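Local coordinates for mannosylglycerate hydrolase MGH1-like glycoside hydrolase domain-containing protein (Thermus thermophilus HB8, PDB 4WVA), which hydrolyses mannosylglycerate, a solute made by thermophiles under osmotic stress, to mannose and glycerate, and cleaves glucosylglycerate with similar efficiency, at residues F132-Y143 with L255-W265; G67-H75 with P96-P104. All coordinates share one frame; numbering follows the deposited sequence.

Contact 1 (F132-Y143 with L255-W265); sequences FPKLLAFHRWLY and LQEDPYEIEEW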
# COMPACT_ATOMS: atom_id res chain seq x y z
N PHE A 132 8.66 -25.19 -7.27
CA PHE A 132 8.72 -23.77 -7.55
C PHE A 132 8.57 -23.41 -9.05
O PHE A 132 7.75 -22.56 -9.41
CB PHE A 132 9.99 -23.13 -6.98
CG PHE A 132 10.10 -21.67 -7.32
CD1 PHE A 132 9.38 -20.73 -6.61
CD2 PHE A 132 10.86 -21.26 -8.39
CE1 PHE A 132 9.46 -19.39 -6.95
CE2 PHE A 132 10.94 -19.93 -8.75
CZ PHE A 132 10.23 -18.99 -8.02
N PRO A 133 9.37 -24.05 -9.93
CA PRO A 133 9.23 -23.68 -11.36
C PRO A 133 7.88 -24.10 -11.96
O PRO A 133 7.38 -23.46 -12.89
CB PRO A 133 10.38 -24.42 -12.04
CG PRO A 133 10.83 -25.45 -11.09
CD PRO A 133 10.41 -25.06 -9.71
N LYS A 134 7.26 -25.12 -11.39
CA LYS A 134 5.92 -25.53 -11.80
C LYS A 134 4.84 -24.52 -11.38
O LYS A 134 3.97 -24.17 -12.17
CB LYS A 134 5.62 -26.92 -11.23
CG LYS A 134 6.61 -27.97 -11.70
CD LYS A 134 6.21 -29.37 -11.27
CE LYS A 134 7.24 -30.40 -11.69
NZ LYS A 134 7.35 -30.48 -13.17
N LEU A 135 4.90 -24.06 -10.13
CA LEU A 135 4.03 -22.97 -9.68
C LEU A 135 4.21 -21.72 -10.55
O LEU A 135 3.25 -21.09 -10.98
CB LEU A 135 4.38 -22.60 -8.23
CG LEU A 135 3.94 -23.59 -7.15
CD1 LEU A 135 4.69 -23.37 -5.86
CD2 LEU A 135 2.44 -23.39 -6.92
N LEU A 136 5.46 -21.36 -10.79
CA LEU A 136 5.78 -20.18 -11.57
C LEU A 136 5.18 -20.29 -12.98
O LEU A 136 4.63 -19.33 -13.51
CB LEU A 136 7.30 -19.99 -11.63
CG LEU A 136 7.84 -18.74 -12.29
CD1 LEU A 136 7.47 -17.50 -11.50
CD2 LEU A 136 9.34 -18.86 -12.45
N ALA A 137 5.27 -21.48 -13.57
CA ALA A 137 4.73 -21.71 -14.91
C ALA A 137 3.21 -21.61 -14.93
O ALA A 137 2.62 -21.14 -15.90
CB ALA A 137 5.19 -23.05 -15.45
N PHE A 138 2.55 -22.05 -13.85
CA PHE A 138 1.12 -21.93 -13.73
C PHE A 138 0.70 -20.44 -13.62
O PHE A 138 -0.21 -19.99 -14.32
CB PHE A 138 0.63 -22.75 -12.52
CG PHE A 138 -0.85 -22.61 -12.20
CD1 PHE A 138 -1.81 -22.42 -13.20
CD2 PHE A 138 -1.28 -22.70 -10.89
CE1 PHE A 138 -3.14 -22.32 -12.90
CE2 PHE A 138 -2.62 -22.61 -10.58
CZ PHE A 138 -3.56 -22.42 -11.58
N HIS A 139 1.38 -19.69 -12.76
CA HIS A 139 1.06 -18.28 -12.61
C HIS A 139 1.32 -17.56 -13.95
O HIS A 139 0.52 -16.74 -14.39
CB HIS A 139 1.89 -17.66 -11.50
CG HIS A 139 1.39 -17.96 -10.11
ND1 HIS A 139 1.03 -19.22 -9.67
CD2 HIS A 139 1.23 -17.14 -9.06
CE1 HIS A 139 0.66 -19.15 -8.40
NE2 HIS A 139 0.79 -17.90 -8.00
N ARG A 140 2.42 -17.90 -14.61
CA ARG A 140 2.71 -17.30 -15.90
C ARG A 140 1.62 -17.56 -16.93
O ARG A 140 1.24 -16.67 -17.68
CB ARG A 140 4.06 -17.79 -16.41
CG ARG A 140 4.48 -17.13 -17.69
CD ARG A 140 5.81 -17.68 -18.12
NE ARG A 140 6.87 -17.39 -17.15
CZ ARG A 140 7.61 -18.28 -16.52
NH1 ARG A 140 7.44 -19.59 -16.71
NH2 ARG A 140 8.56 -17.85 -15.69
N TRP A 141 1.13 -18.81 -16.98
CA TRP A 141 0.02 -19.17 -17.85
C TRP A 141 -1.21 -18.33 -17.55
O TRP A 141 -1.89 -17.87 -18.47
CB TRP A 141 -0.29 -20.69 -17.73
CG TRP A 141 -1.43 -21.06 -18.58
CD1 TRP A 141 -1.38 -21.40 -19.90
CD2 TRP A 141 -2.82 -21.05 -18.23
NE1 TRP A 141 -2.63 -21.61 -20.39
CE2 TRP A 141 -3.54 -21.40 -19.39
CE3 TRP A 141 -3.52 -20.78 -17.05
CZ2 TRP A 141 -4.93 -21.51 -19.40
CZ3 TRP A 141 -4.90 -20.88 -17.07
CH2 TRP A 141 -5.58 -21.24 -18.23
N LEU A 142 -1.54 -18.15 -16.28
CA LEU A 142 -2.69 -17.36 -15.92
C LEU A 142 -2.65 -15.97 -16.56
O LEU A 142 -3.61 -15.56 -17.18
CB LEU A 142 -2.85 -17.27 -14.39
CG LEU A 142 -3.31 -18.52 -13.66
CD1 LEU A 142 -3.14 -18.33 -12.16
CD2 LEU A 142 -4.76 -18.87 -13.98
N TYR A 143 -1.54 -15.25 -16.42
CA TYR A 143 -1.44 -13.91 -17.02
C TYR A 143 -1.39 -13.94 -18.54
O TYR A 143 -2.04 -13.14 -19.19
CB TYR A 143 -0.26 -13.14 -16.44
CG TYR A 143 -0.48 -12.87 -14.98
CD1 TYR A 143 -1.43 -11.95 -14.57
CD2 TYR A 143 0.19 -13.59 -14.01
CE1 TYR A 143 -1.67 -11.72 -13.24
CE2 TYR A 143 -0.05 -13.38 -12.67
CZ TYR A 143 -0.97 -12.44 -12.28
OH TYR A 143 -1.25 -12.20 -10.96
N LEU A 255 14.49 -19.49 -1.74
CA LEU A 255 15.17 -20.47 -2.61
C LEU A 255 16.26 -19.84 -3.49
O LEU A 255 16.94 -20.54 -4.26
CB LEU A 255 14.15 -21.19 -3.49
CG LEU A 255 13.10 -22.06 -2.82
CD1 LEU A 255 12.17 -22.62 -3.88
CD2 LEU A 255 13.70 -23.17 -1.97
N GLN A 256 16.41 -18.53 -3.40
CA GLN A 256 17.39 -17.78 -4.19
C GLN A 256 17.16 -17.92 -5.69
O GLN A 256 18.08 -18.22 -6.46
CB GLN A 256 18.83 -18.10 -3.74
CG GLN A 256 19.11 -17.61 -2.32
CD GLN A 256 19.34 -16.11 -2.27
OE1 GLN A 256 20.48 -15.63 -2.43
NE2 GLN A 256 18.28 -15.34 -2.05
N GLU A 257 15.90 -17.69 -6.08
CA GLU A 257 15.50 -17.52 -7.48
C GLU A 257 15.13 -16.05 -7.71
O GLU A 257 14.84 -15.33 -6.77
CB GLU A 257 14.31 -18.43 -7.78
CG GLU A 257 14.62 -19.90 -7.63
CD GLU A 257 15.54 -20.41 -8.72
OE1 GLU A 257 15.77 -19.67 -9.70
OE2 GLU A 257 16.06 -21.53 -8.59
N ASP A 258 15.17 -15.60 -8.97
CA ASP A 258 14.92 -14.19 -9.29
C ASP A 258 13.40 -14.00 -9.34
O ASP A 258 12.73 -14.62 -10.14
CB ASP A 258 15.60 -13.83 -10.63
CG ASP A 258 15.39 -12.38 -11.03
OD1 ASP A 258 16.37 -11.66 -11.40
OD2 ASP A 258 14.24 -11.93 -11.00
N PRO A 259 12.83 -13.15 -8.45
CA PRO A 259 11.38 -12.97 -8.42
C PRO A 259 10.87 -11.72 -9.14
O PRO A 259 9.76 -11.29 -8.88
CB PRO A 259 11.09 -12.82 -6.91
CG PRO A 259 12.36 -12.31 -6.33
CD PRO A 259 13.47 -12.42 -7.34
N TYR A 260 11.68 -11.14 -10.04
CA TYR A 260 11.34 -9.84 -10.64
C TYR A 260 9.97 -9.93 -11.32
O TYR A 260 9.16 -9.02 -11.16
CB TYR A 260 12.43 -9.45 -11.66
CG TYR A 260 12.48 -8.00 -12.09
CD1 TYR A 260 12.09 -7.62 -13.38
CD2 TYR A 260 12.98 -7.02 -11.25
CE1 TYR A 260 12.18 -6.30 -13.79
CE2 TYR A 260 13.07 -5.70 -11.65
CZ TYR A 260 12.67 -5.34 -12.93
OH TYR A 260 12.75 -4.02 -13.33
N GLU A 261 9.73 -11.03 -12.02
CA GLU A 261 8.47 -11.29 -12.74
C GLU A 261 7.28 -11.29 -11.77
O GLU A 261 6.25 -10.67 -12.00
CB GLU A 261 8.57 -12.64 -13.43
CG GLU A 261 7.47 -12.93 -14.44
CD GLU A 261 7.69 -14.20 -15.23
OE1 GLU A 261 6.91 -14.45 -16.18
OE2 GLU A 261 8.60 -14.99 -14.90
N ILE A 262 7.47 -11.99 -10.66
CA ILE A 262 6.43 -12.11 -9.63
C ILE A 262 6.13 -10.75 -8.99
O ILE A 262 4.98 -10.43 -8.69
CB ILE A 262 6.86 -13.11 -8.53
CG1 ILE A 262 7.23 -14.48 -9.12
CG2 ILE A 262 5.73 -13.30 -7.52
CD1 ILE A 262 8.01 -15.34 -8.15
N GLU A 263 7.17 -9.94 -8.78
CA GLU A 263 6.98 -8.61 -8.22
C GLU A 263 6.01 -7.78 -9.08
O GLU A 263 5.16 -7.07 -8.55
CB GLU A 263 8.31 -7.86 -8.08
CG GLU A 263 9.30 -8.50 -7.12
CD GLU A 263 10.73 -8.06 -7.37
OE1 GLU A 263 10.94 -7.00 -8.00
OE2 GLU A 263 11.64 -8.79 -6.95
N GLU A 264 6.14 -7.88 -10.40
CA GLU A 264 5.23 -7.15 -11.29
C GLU A 264 3.80 -7.65 -11.12
O GLU A 264 2.87 -6.84 -11.06
CB GLU A 264 5.67 -7.26 -12.75
CG GLU A 264 7.16 -7.02 -12.93
CD GLU A 264 7.53 -6.38 -14.25
OE1 GLU A 264 6.70 -6.38 -15.18
OE2 GLU A 264 8.68 -5.88 -14.32
N TRP A 265 3.62 -8.96 -10.99
CA TRP A 265 2.27 -9.50 -10.80
C TRP A 265 1.67 -8.96 -9.50
O TRP A 265 0.47 -8.63 -9.43
CB TRP A 265 2.25 -11.03 -10.74
CG TRP A 265 2.80 -11.71 -11.97
CD1 TRP A 265 2.82 -11.23 -13.24
CD2 TRP A 265 3.36 -13.03 -12.03
NE1 TRP A 265 3.36 -12.16 -14.09
CE2 TRP A 265 3.71 -13.28 -13.37
CE3 TRP A 265 3.61 -14.02 -11.08
CZ2 TRP A 265 4.31 -14.46 -13.78
CZ3 TRP A 265 4.20 -15.20 -11.49
CH2 TRP A 265 4.55 -15.41 -12.83
O HOH W 1 -1.51 -9.55 -10.92
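W265 drives its indole into helix 132-143 as a knob among L136, H139, R140 and Y143. One indole face lies against the Y143 ring in a face-to-face stack, the five-membered ring and the phenol having centroids 4.0 Å apart and planes at 23°. The overlap is offset: Y143 CE2 sits 3.4 Å from W265 CG, while the opposite indole face rests on the W265 helix itself, on E261 O and I262 CA. The benzo end meets the helix side chains, with W265 CZ3 3.4 Å from H139 CB and W265 CH2 3.8 Å from L136 CD1. That same L136 methyl also packs on I262 CG1, so it touches both W265 and I262.

The protein is built as an (alpha/alpha)6-barrel, and here helices 121-146 and 260-275 meet with the axes of their short segments at 43°. At the N-terminal end of 132-143, F132 takes over: its CB meets L255 CD1 at 3.8 Å, its CE2 meets E257 CB, and I262 CD1 lies at its ring edge.

At the exposed flank R140 holds E261 side-on in a salt bridge, NE to OE1 at 3.1 Å and NH2 to OE2 at 3.0 Å. Both bonds are nearly straight, and guanidinium and carboxylate are close to coplanar. E261 gets there fully extended, with CG opposite its backbone N (chi1 -168°), whereas R140 bends at chi3 to present its NE edge.

Y143 OH is hydrogen-bonded to N245 ND2 of helix 235-254 and to a water that also donates to W265 O, two links that probably hold the phenol in place. Farther out, D258 OD2 accepts from Y260 N in an Asx turn just ahead of helix 260-275, and D258 OD1 forms a salt bridge with R150 of the second subunit.

Contact 2 (G67-H75 with P96-P104); sequences GMLPHIVFH and PATSGITQP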
# COMPACT_ATOMS: atom_id res chain seq x y z
N GLY A 67 1.92 -24.85 -18.94
CA GLY A 67 1.89 -24.41 -17.54
C GLY A 67 0.51 -24.42 -16.91
O GLY A 67 0.38 -24.29 -15.68
N MET A 68 -0.54 -24.59 -17.71
CA MET A 68 -1.88 -24.57 -17.16
C MET A 68 -2.08 -25.70 -16.16
O MET A 68 -1.74 -26.85 -16.45
CB MET A 68 -2.94 -24.70 -18.25
CG MET A 68 -4.32 -24.42 -17.69
SD MET A 68 -5.66 -24.84 -18.79
CE MET A 68 -5.59 -26.62 -18.55
N LEU A 69 -2.61 -25.37 -14.99
CA LEU A 69 -3.02 -26.38 -14.02
C LEU A 69 -4.53 -26.51 -14.09
O LEU A 69 -5.24 -25.54 -13.84
CB LEU A 69 -2.55 -25.99 -12.62
CG LEU A 69 -2.59 -27.11 -11.58
CD1 LEU A 69 -1.60 -28.20 -11.89
CD2 LEU A 69 -2.30 -26.53 -10.21
N PRO A 70 -5.05 -27.69 -14.44
CA PRO A 70 -6.48 -27.86 -14.66
C PRO A 70 -7.22 -28.09 -13.35
O PRO A 70 -6.60 -28.54 -12.39
CB PRO A 70 -6.53 -29.14 -15.50
CG PRO A 70 -5.39 -29.92 -15.00
CD PRO A 70 -4.31 -28.94 -14.62
N HIS A 71 -8.52 -27.83 -13.31
CA HIS A 71 -9.26 -27.99 -12.05
C HIS A 71 -9.53 -29.44 -11.69
O HIS A 71 -9.66 -29.75 -10.52
CB HIS A 71 -10.52 -27.13 -12.00
CG HIS A 71 -11.75 -27.76 -12.57
ND1 HIS A 71 -11.83 -28.23 -13.86
CD2 HIS A 71 -12.99 -27.87 -12.04
CE1 HIS A 71 -13.07 -28.64 -14.09
NE2 HIS A 71 -13.79 -28.43 -13.00
N ILE A 72 -9.52 -30.35 -12.67
CA ILE A 72 -9.67 -31.77 -12.38
C ILE A 72 -8.60 -32.58 -13.11
O ILE A 72 -8.36 -32.35 -14.30
CB ILE A 72 -11.07 -32.34 -12.76
CG1 ILE A 72 -12.20 -31.53 -12.13
CG2 ILE A 72 -11.19 -33.79 -12.30
CD1 ILE A 72 -13.58 -31.90 -12.66
N VAL A 73 -7.98 -33.51 -12.38
CA VAL A 73 -7.15 -34.56 -12.95
C VAL A 73 -7.96 -35.86 -12.85
O VAL A 73 -8.28 -36.33 -11.75
CB VAL A 73 -5.81 -34.74 -12.21
CG1 VAL A 73 -4.94 -35.76 -12.91
CG2 VAL A 73 -5.07 -33.42 -12.12
N PHE A 74 -8.29 -36.42 -14.01
CA PHE A 74 -9.18 -37.59 -14.09
C PHE A 74 -8.41 -38.91 -13.89
O PHE A 74 -8.40 -39.80 -14.78
CB PHE A 74 -9.96 -37.60 -15.41
CG PHE A 74 -10.93 -36.45 -15.57
CD1 PHE A 74 -12.02 -36.32 -14.73
CD2 PHE A 74 -10.77 -35.49 -16.58
CE1 PHE A 74 -12.94 -35.29 -14.88
CE2 PHE A 74 -11.68 -34.45 -16.73
CZ PHE A 74 -12.77 -34.35 -15.88
N HIS A 75 -7.78 -39.06 -12.73
CA HIS A 75 -7.12 -40.31 -12.39
C HIS A 75 -8.07 -41.51 -12.54
O HIS A 75 -9.22 -41.44 -12.13
CB HIS A 75 -6.63 -40.32 -10.94
CG HIS A 75 -5.68 -39.20 -10.61
ND1 HIS A 75 -4.37 -39.19 -11.01
CD2 HIS A 75 -5.88 -38.06 -9.90
CE1 HIS A 75 -3.78 -38.10 -10.54
NE2 HIS A 75 -4.68 -37.41 -9.86
N PRO A 96 -3.17 -39.58 -17.00
CA PRO A 96 -4.61 -39.38 -17.01
C PRO A 96 -5.02 -38.14 -17.80
O PRO A 96 -4.22 -37.21 -17.98
CB PRO A 96 -4.95 -39.19 -15.52
CG PRO A 96 -3.68 -38.74 -14.88
CD PRO A 96 -2.56 -39.34 -15.68
N ALA A 97 -6.26 -38.15 -18.28
CA ALA A 97 -6.88 -36.96 -18.87
C ALA A 97 -7.10 -35.92 -17.78
O ALA A 97 -7.10 -36.26 -16.58
CB ALA A 97 -8.21 -37.31 -19.49
N THR A 98 -7.32 -34.68 -18.20
CA THR A 98 -7.65 -33.57 -17.28
C THR A 98 -8.76 -32.72 -17.87
O THR A 98 -9.12 -32.85 -19.04
CB THR A 98 -6.44 -32.64 -17.02
OG1 THR A 98 -6.19 -31.81 -18.17
CG2 THR A 98 -5.16 -33.39 -16.66
N SER A 99 -9.30 -31.80 -17.06
CA SER A 99 -10.24 -30.80 -17.56
C SER A 99 -9.45 -29.76 -18.36
O SER A 99 -8.23 -29.79 -18.41
CB SER A 99 -10.96 -30.11 -16.40
OG SER A 99 -10.01 -29.39 -15.62
N GLY A 100 -10.16 -28.82 -18.96
CA GLY A 100 -9.57 -27.80 -19.80
C GLY A 100 -9.79 -26.39 -19.28
O GLY A 100 -9.69 -25.42 -20.05
N ILE A 101 -10.09 -26.30 -17.98
CA ILE A 101 -10.24 -25.02 -17.28
C ILE A 101 -9.47 -25.11 -15.96
O ILE A 101 -9.01 -26.19 -15.59
CB ILE A 101 -11.71 -24.68 -17.00
CG1 ILE A 101 -12.40 -25.80 -16.20
CG2 ILE A 101 -12.47 -24.40 -18.30
CD1 ILE A 101 -13.78 -25.46 -15.68
N THR A 102 -9.34 -23.99 -15.26
CA THR A 102 -8.54 -23.94 -14.04
C THR A 102 -9.42 -23.67 -12.79
O THR A 102 -10.64 -23.83 -12.84
CB THR A 102 -7.37 -22.94 -14.20
OG1 THR A 102 -6.41 -23.11 -13.15
CG2 THR A 102 -7.83 -21.50 -14.29
N GLN A 103 -8.78 -23.33 -11.68
CA GLN A 103 -9.50 -23.07 -10.41
C GLN A 103 -8.66 -22.12 -9.58
O GLN A 103 -7.52 -21.84 -9.93
CB GLN A 103 -9.75 -24.37 -9.64
CG GLN A 103 -11.22 -24.77 -9.57
CD GLN A 103 -11.48 -25.94 -8.62
OE1 GLN A 103 -10.55 -26.57 -8.09
NE2 GLN A 103 -12.74 -26.23 -8.41
N PRO A 104 -9.20 -21.62 -8.46
CA PRO A 104 -8.43 -20.60 -7.74
C PRO A 104 -7.06 -21.09 -7.27
O PRO A 104 -6.96 -22.16 -6.65
CB PRO A 104 -9.34 -20.25 -6.55
CG PRO A 104 -10.72 -20.56 -7.06
CD PRO A 104 -10.53 -21.82 -7.85
O HOH W 2 -8.04 -40.27 -17.46
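H71 carries much of the meeting between 67-75 and 96-104. Its CB sits 3.5 Å from Q103 CG and lies close to T102 O. From there CG is turned between the backbone N and the carbonyl carbon (chi1 88°), which brings the ring edge to S99. ND1 shares a 2.8 Å hydrogen bond with S99 OG, and CE1 touches S99 CB. I101 CD1 stands over one face as a CH-pi contact, 3.9 Å from the centroid of the H71 ring, and is the near neighbour of NE2 across the contact; I72 CG1 covers the other face. At the far edge CD2 approaches Q103 NE2, nearly in the ring plane. W32 also meets the ring, planes nearly perpendicular.

Backbone and hydroxyl bonds hold the same region: H71 N donates to I101 O at 2.9 Å, and the T102 hydroxyl OG1 donates to L69 O at 2.8 Å, almost in line with the carbonyl. Farther along, S99 N to I72 O and F74 N to A97 O join the central strand 72-74 to the edge strand 97-98 of a small antiparallel sheet whose third strand is 31-32; V73 and T98 form a non-hydrogen-bonded pair.

Q103, a probable substrate-binding residue, accepts from W34 N through OE1. Wedged between two aliphatic groups and bonded to serine, the H71 imidazole probably has little freedom to rotate beside the substrate pocket.

How the contacts relate
Helix 121-146 ties the two contacts together: its one side receives W265 in contact 1, while F138 and W141 on another side pack against the loop part of contact 2. F138 CZ comes within 3.3 Å of T102 OG1, and W141 CZ2 within 3.4 Å of M68 CG. Contact 1 lies farther out, about 20 Å from the chain centre to its own centre, joins helices by side-chain packing and a salt bridge at the exposed side, and borders the second subunit. Contact 2, about 13 Å out, joins strands and loops mainly through backbone and hydroxyl hydrogen bonds, and it carries Q103 of the probable substrate site.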